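Local coordinates for arginase (Medicago truncatula, PDB 6VSS), which hydrolyses L-arginine to urea and L-ornithine with two manganese ions per subunit, and also converts agmatine to putrescine and urea, at the interface of chains A and B. Coordinates in Å, arbitrary orientation; residue numbers count along the deposited sequence, not the author numbering. Chains: chain A/B, Arginase.

Contact 1: the interface of chains A and B. Residues chain A 45-46, 49-50; chain B 35, 123, 126-127.
A:Arg46 reaches from the long helix 25-57 of one subunit to the stretch just after helix 121-125 of its neighbour, where B:Asp126 receives it. The patch belongs to a two-fold symmetric interface of a plant arginase, a member of the ureohydrolase family that assembles as a homohexamer, and it illustrates how one carboxylate oxygen can tie two basic side chains across a subunit boundary. NH2 of the A:Arg46 guanidinium donates to OD2 of B:Asp126 over 2.9 Å, nearly straight and within the guanidinium plane, taking the lone pair that points away from the other carboxylate oxygen. The two flat groups stand steeply to each other, 77° apart. The ammonium NZ of A:Lys50, one helical turn on, approaches the same OD2 of B:Asp126 to 2.7 Å from the syn side, slightly off the carboxylate plane. Both are salt bridges, and together they would be expected to stabilise the ionised aspartate. CG of B:Asp126 lies anti to the backbone N (chi1 -176°), which turns the carboxylate toward both donors. Over one face of the guanidinium sits the carbonyl O of B:Glu123, while the aliphatic CD of A:Arg46 leans on CG1 of B:Val35 at 3.7 Å. SG of B:Cys127 lies 3.1 Å from NH1 of A:Arg46, and A:Phe49 brings its ring atom CE2 to 4.1 Å from CA of B:Cys127. Were A:Arg46 replaced by a leucine, B:Asp126 would probably lose one of the cations that balance it, leaving A:Lys50 to pair with OD2, and the carbonyl of B:Glu123 would lose the positively charged face beside it.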
# COMPACT_ATOMS: atom_id res chain seq x y z
N GLU A 45 20.13 -13.79 -33.82
CA GLU A 45 20.13 -15.27 -33.65
C GLU A 45 18.77 -15.73 -33.09
O GLU A 45 18.26 -16.77 -33.45
CB GLU A 45 21.27 -15.67 -32.73
CG GLU A 45 22.62 -15.74 -33.40
CD GLU A 45 22.62 -16.49 -34.71
OE1 GLU A 45 22.11 -17.62 -34.75
OE2 GLU A 45 23.11 -15.92 -35.71
N ARG A 46 18.16 -14.94 -32.21
CA ARG A 46 16.85 -15.20 -31.57
C ARG A 46 15.75 -15.09 -32.63
O ARG A 46 14.85 -15.97 -32.67
CB ARG A 46 16.64 -14.24 -30.40
CG ARG A 46 17.43 -14.61 -29.16
CD ARG A 46 16.88 -15.82 -28.43
NE ARG A 46 15.56 -15.56 -27.88
CZ ARG A 46 14.65 -16.47 -27.61
NH1 ARG A 46 14.89 -17.75 -27.85
NH2 ARG A 46 13.50 -16.11 -27.10
N PHE A 49 16.23 -18.07 -35.04
CA PHE A 49 15.66 -19.27 -34.33
C PHE A 49 14.13 -19.31 -34.48
O PHE A 49 13.62 -20.28 -35.01
CB PHE A 49 16.05 -19.36 -32.85
CG PHE A 49 15.25 -20.39 -32.06
CD1 PHE A 49 15.13 -21.70 -32.49
CD2 PHE A 49 14.52 -20.01 -30.94
CE1 PHE A 49 14.34 -22.61 -31.80
CE2 PHE A 49 13.74 -20.93 -30.25
CZ PHE A 49 13.67 -22.23 -30.67
N LYS A 50 13.42 -18.27 -34.09
CA LYS A 50 11.93 -18.23 -34.11
C LYS A 50 11.38 -18.26 -35.55
O LYS A 50 10.40 -18.96 -35.74
CB LYS A 50 11.44 -17.06 -33.27
CG LYS A 50 11.77 -17.19 -31.78
CD LYS A 50 11.16 -18.44 -31.14
CE LYS A 50 11.43 -18.62 -29.67
NZ LYS A 50 10.41 -17.93 -28.86
N VAL B 35 22.55 -19.12 -29.94
CA VAL B 35 21.97 -18.08 -29.02
C VAL B 35 22.88 -17.92 -27.79
O VAL B 35 23.03 -16.77 -27.30
CB VAL B 35 20.54 -18.46 -28.60
CG1 VAL B 35 19.98 -17.57 -27.51
CG2 VAL B 35 19.63 -18.46 -29.81
N GLU B 123 15.72 -15.71 -22.24
CA GLU B 123 15.85 -15.87 -23.70
C GLU B 123 16.55 -17.21 -23.97
O GLU B 123 16.09 -17.92 -24.83
CB GLU B 123 16.62 -14.69 -24.29
CG GLU B 123 15.86 -13.36 -24.26
CD GLU B 123 15.87 -12.55 -22.95
OE1 GLU B 123 16.49 -12.97 -21.96
OE2 GLU B 123 15.22 -11.49 -22.90
N ASP B 126 14.18 -19.96 -23.15
CA ASP B 126 13.12 -20.05 -24.19
C ASP B 126 13.69 -20.60 -25.51
O ASP B 126 13.07 -20.38 -26.53
CB ASP B 126 12.48 -18.68 -24.40
CG ASP B 126 11.32 -18.71 -25.38
OD1 ASP B 126 10.38 -19.51 -25.18
OD2 ASP B 126 11.38 -17.99 -26.34
N CYS B 127 14.86 -21.24 -25.52
CA CYS B 127 15.39 -22.00 -26.68
C CYS B 127 15.35 -23.49 -26.32
O CYS B 127 15.92 -24.33 -27.09
CB CYS B 127 16.84 -21.64 -27.02
SG CYS B 127 17.10 -19.91 -27.53

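Contact 2: the interface of chains A and B. Residues chain A 42, 46, 116; chain B 35, 39, 120, 123.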
# COMPACT_ATOMS: atom_id res chain seq x y z
N PHE A 42 22.62 -10.86 -30.89
CA PHE A 42 21.76 -11.74 -30.04
C PHE A 42 20.29 -11.74 -30.55
O PHE A 42 19.65 -12.80 -30.69
CB PHE A 42 21.93 -11.37 -28.58
CG PHE A 42 21.10 -12.19 -27.63
CD1 PHE A 42 21.55 -13.42 -27.18
CD2 PHE A 42 19.91 -11.70 -27.14
CE1 PHE A 42 20.83 -14.17 -26.26
CE2 PHE A 42 19.14 -12.49 -26.29
CZ PHE A 42 19.61 -13.70 -25.82
N ARG A 46 18.16 -14.94 -32.21
CA ARG A 46 16.85 -15.20 -31.57
C ARG A 46 15.75 -15.09 -32.63
O ARG A 46 14.85 -15.97 -32.67
CB ARG A 46 16.64 -14.24 -30.40
CG ARG A 46 17.43 -14.61 -29.16
CD ARG A 46 16.88 -15.82 -28.43
NE ARG A 46 15.56 -15.56 -27.88
CZ ARG A 46 14.65 -16.47 -27.61
NH1 ARG A 46 14.89 -17.75 -27.85
NH2 ARG A 46 13.50 -16.11 -27.10
N VAL A 116 11.01 -12.73 -28.87
CA VAL A 116 12.38 -12.59 -29.42
C VAL A 116 13.35 -12.25 -28.30
O VAL A 116 14.29 -13.05 -28.08
CB VAL A 116 12.42 -11.54 -30.53
CG1 VAL A 116 13.78 -11.53 -31.18
CG2 VAL A 116 11.31 -11.85 -31.52
N VAL B 35 22.55 -19.12 -29.94
CA VAL B 35 21.97 -18.08 -29.02
C VAL B 35 22.88 -17.92 -27.79
O VAL B 35 23.03 -16.77 -27.30
CB VAL B 35 20.54 -18.46 -28.60
CG1 VAL B 35 19.98 -17.57 -27.51
CG2 VAL B 35 19.63 -18.46 -29.81
N ALA B 39 25.05 -14.71 -26.49
CA ALA B 39 24.91 -14.21 -25.10
C ALA B 39 26.30 -14.06 -24.48
O ALA B 39 26.60 -13.03 -23.89
CB ALA B 39 24.04 -15.10 -24.24
N PRO B 120 21.20 -13.26 -20.23
CA PRO B 120 19.79 -13.29 -20.65
C PRO B 120 19.14 -14.68 -20.46
O PRO B 120 18.81 -15.41 -21.39
CB PRO B 120 19.92 -12.78 -22.11
CG PRO B 120 21.22 -13.42 -22.57
CD PRO B 120 22.12 -13.33 -21.37
N GLU B 123 15.72 -15.71 -22.24
CA GLU B 123 15.85 -15.87 -23.70
C GLU B 123 16.55 -17.21 -23.97
O GLU B 123 16.09 -17.92 -24.83
CB GLU B 123 16.62 -14.69 -24.29
CG GLU B 123 15.86 -13.36 -24.26
CD GLU B 123 15.87 -12.55 -22.95
OE1 GLU B 123 16.49 -12.97 -21.96
OE2 GLU B 123 15.22 -11.49 -22.90
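The ring of A:Phe42 enters chain B between helix 25-57 and the segment around helix 121-125, a case of an aromatic side chain wedged into the neighbouring subunit of this arginase hexamer. Apolar packing comes first. The far rim of the ring does most of the touching: CZ of A:Phe42 lies 3.5 Å from CB of B:Glu123, which meets the ring edge in its plane, and 3.6 Å from CG of B:Pro120. Here the glutamate contributes its aliphatic stem. On the helix side, CE1 of A:Phe42 packs against CG1 of B:Val35 at 3.7 Å and against the methyl CB of B:Ala39 at 3.9 Å. With CG of A:Phe42 opposite the backbone N (chi1 179°), the ring extends away from its own helix toward these partners. Within chain A, CG of A:Arg46, one turn along the helix, covers one face of the ring near its rim.

Backbone groups form a second class of neighbour. The carbonyl O of B:Val35 lies 3.6 Å from CE1 of A:Phe42, a van der Waals approach.

Hydrogen bonding lies behind this packing, inside chain A. The backbone carbonyl of A:Val116, in strand 113-118, accepts from the guanidinium of A:Arg46 and so helps position a side chain that works across the interface. NE of A:Arg46 donates to O of A:Val116 over 2.8 Å, lying in the carbonyl plane, while that oxygen sits 19° out of the guanidinium plane.

Contact 1 and contact 2 are neighbouring parts of one interface, the centres of their C-alpha atoms about 5 Å apart. They share A:Arg46, B:Val35 and B:Glu123, and both set helix 25-57 of chain A against the same helix and the region of helix 121-125 in chain B. Contact 1 supplies charge pairing and contact 2 mainly apolar packing, with A:Arg46 joining the two. Because the interface is two-fold symmetric, each contact recurs with the chains exchanged, so this long helix serves as both giver and receiver. Such paired contacts probably help hold neighbouring subunits together in the hexamer.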